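Local coordinates for 2-keto acid:ferredoxin oxidoreductase subunit alpha (Pyrococcus furiosus, PDB 4WBX), which probably serves as the thiamine diphosphate-binding alpha subunit of an enzyme that oxidises 2-oxoglutarate with CoA to succinyl-CoA, passing electrons to ferredoxin, at the interface of chains A and B. Coordinates in Å, arbitrary orientation; residue numbers count along the deposited sequence, not the author numbering. Chains: chain A/B, 2-keto acid:ferredoxin oxidoreductase subunit alpha.

The interface of chains A and B. Residues chain A 40, 68, 70, 75, 78-79, 82-83; chain B 40, 78-79, 81-83, 85-86.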
# COMPACT_ATOMS: atom_id res chain seq x y z
N PHE A 40 -16.17 -9.83 13.81
CA PHE A 40 -14.96 -9.13 13.40
C PHE A 40 -15.33 -8.01 12.42
O PHE A 40 -15.96 -8.24 11.39
CB PHE A 40 -13.96 -10.06 12.75
CG PHE A 40 -12.61 -9.43 12.49
CD1 PHE A 40 -11.59 -9.54 13.43
CD2 PHE A 40 -12.36 -8.74 11.31
CE1 PHE A 40 -10.36 -8.97 13.21
CE2 PHE A 40 -11.15 -8.17 11.10
CZ PHE A 40 -10.14 -8.28 12.04
N ILE A 68 -11.33 -3.39 14.67
CA ILE A 68 -9.91 -3.14 14.45
C ILE A 68 -9.73 -1.88 13.61
O ILE A 68 -10.06 -1.85 12.43
CB ILE A 68 -9.23 -4.35 13.75
CG1 ILE A 68 -8.91 -5.42 14.79
CG2 ILE A 68 -7.93 -3.94 13.06
CD1 ILE A 68 -7.90 -6.46 14.30
N MET A 70 -8.05 0.15 11.41
CA MET A 70 -6.88 0.17 10.56
C MET A 70 -6.85 1.37 9.64
O MET A 70 -7.80 1.68 8.92
CB MET A 70 -6.75 -1.13 9.76
CG MET A 70 -5.50 -1.90 10.15
SD MET A 70 -5.60 -3.68 9.88
CE MET A 70 -4.90 -4.24 11.42
N ALA A 75 -4.94 -2.93 4.23
CA ALA A 75 -4.77 -3.69 5.45
C ALA A 75 -6.13 -4.03 6.04
O ALA A 75 -6.32 -5.07 6.66
CB ALA A 75 -3.95 -2.93 6.46
N ALA A 78 -7.53 -7.01 4.20
CA ALA A 78 -6.67 -8.17 4.49
C ALA A 78 -6.88 -8.76 5.89
O ALA A 78 -6.92 -9.98 6.04
CB ALA A 78 -5.22 -7.80 4.30
N ALA A 79 -7.03 -7.91 6.90
CA ALA A 79 -7.30 -8.37 8.27
C ALA A 79 -8.60 -9.18 8.36
O ALA A 79 -8.66 -10.18 9.07
CB ALA A 79 -7.35 -7.19 9.23
N GLY A 82 -8.17 -12.49 6.73
CA GLY A 82 -7.47 -13.23 7.76
C GLY A 82 -8.33 -13.68 8.94
O GLY A 82 -8.23 -14.81 9.40
N ALA A 83 -9.19 -12.80 9.45
CA ALA A 83 -10.07 -13.23 10.52
C ALA A 83 -11.03 -14.30 9.99
O ALA A 83 -11.37 -15.24 10.70
CB ALA A 83 -10.82 -12.07 11.09
N PHE B 40 -2.02 -20.28 11.54
CA PHE B 40 -2.19 -19.27 10.51
C PHE B 40 -0.82 -18.74 10.09
O PHE B 40 -0.04 -18.26 10.92
CB PHE B 40 -3.07 -18.13 10.98
CG PHE B 40 -3.45 -17.16 9.89
CD1 PHE B 40 -4.63 -17.32 9.18
CD2 PHE B 40 -2.63 -16.08 9.58
CE1 PHE B 40 -4.99 -16.44 8.19
CE2 PHE B 40 -2.97 -15.22 8.58
CZ PHE B 40 -4.16 -15.39 7.89
N ALA B 78 -1.26 -7.55 8.06
CA ALA B 78 -2.64 -7.24 8.48
C ALA B 78 -3.53 -8.48 8.63
O ALA B 78 -4.29 -8.58 9.58
CB ALA B 78 -3.27 -6.26 7.53
N ALA B 79 -3.44 -9.42 7.69
CA ALA B 79 -4.20 -10.67 7.76
C ALA B 79 -3.88 -11.47 9.03
O ALA B 79 -4.77 -12.05 9.64
CB ALA B 79 -3.95 -11.53 6.52
N ILE B 81 -2.52 -10.16 11.95
CA ILE B 81 -3.13 -9.40 13.06
C ILE B 81 -4.61 -9.73 13.17
O ILE B 81 -5.12 -9.97 14.28
CB ILE B 81 -2.96 -7.88 12.92
CG1 ILE B 81 -1.50 -7.49 13.16
CG2 ILE B 81 -3.85 -7.16 13.92
CD1 ILE B 81 -1.08 -6.19 12.50
N GLY B 82 -5.28 -9.78 12.02
CA GLY B 82 -6.67 -10.19 11.94
C GLY B 82 -6.95 -11.63 12.36
O GLY B 82 -7.90 -11.90 13.08
N ALA B 83 -6.13 -12.57 11.91
CA ALA B 83 -6.34 -13.94 12.35
C ALA B 83 -6.08 -14.03 13.85
O ALA B 83 -6.76 -14.78 14.56
CB ALA B 83 -5.46 -14.89 11.59
N TRP B 85 -6.56 -11.78 16.22
CA TRP B 85 -7.74 -11.27 16.91
C TRP B 85 -8.96 -12.17 16.82
O TRP B 85 -9.75 -12.21 17.76
CB TRP B 85 -8.09 -9.87 16.40
CG TRP B 85 -7.24 -8.90 17.11
CD1 TRP B 85 -6.17 -8.21 16.62
CD2 TRP B 85 -7.32 -8.59 18.49
NE1 TRP B 85 -5.60 -7.46 17.61
CE2 TRP B 85 -6.30 -7.68 18.77
CE3 TRP B 85 -8.18 -8.99 19.52
CZ2 TRP B 85 -6.10 -7.16 20.04
CZ3 TRP B 85 -7.98 -8.48 20.77
CH2 TRP B 85 -6.95 -7.58 21.02
N ALA B 86 -9.13 -12.90 15.73
CA ALA B 86 -10.18 -13.92 15.69
C ALA B 86 -9.77 -15.22 16.42
O ALA B 86 -10.44 -16.24 16.29
CB ALA B 86 -10.57 -14.22 14.25
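Helix 73-85 of each chain crosses its two-fold mate here, in an apolar helix-to-helix interface built on small residues. The heterotetramer reported for the enzyme comprises different subunits, so the structure alone does not show whether this alpha-alpha pairing is the biological one. B:Gly82, A:Ile68 and B:Ala78 bury the most surface. At the crossing the backbones come very near, with CA of A:Ala79 3.9 Å from CA of B:Ala79. B:Gly82 has no side chain to hold the helices apart; its CA lies 3.5 Å from the carbonyl O of A:Ala79 and also meets the tip of the A:Phe40 ring, at CZ. That ring is set by CG anti to the backbone N (chi1 -171°), and the methyl of A:Ala83 in its own chain sits over the ring centre, 3.4 Å above the plane. One turn before B:Gly82, the methyl of B:Ala78 lies against the first turn of the chain A helix, its CB 3.4 Å from the carbonyl O of A:Ala75. A:Ile68, on strand 66-69, reaches across with its longer branch: CG1 lies anti to the carbonyl carbon and chi2 of -164° brings CD1 over one face of the B:Trp85 indole, off-centre beside the CG-CD1 bond. The two side chains cross obliquely, whereas that of A:Phe40 runs at about a right angle to B:Trp85 and touches its CB with CE1. CG2 of B:Ile81 lies in plane at the indole edge within chain B and faces CE of A:Met70 at 4.0 Å. The methyl CD1 of A:Ile68 ends 3.4 Å from CD1 of B:Trp85.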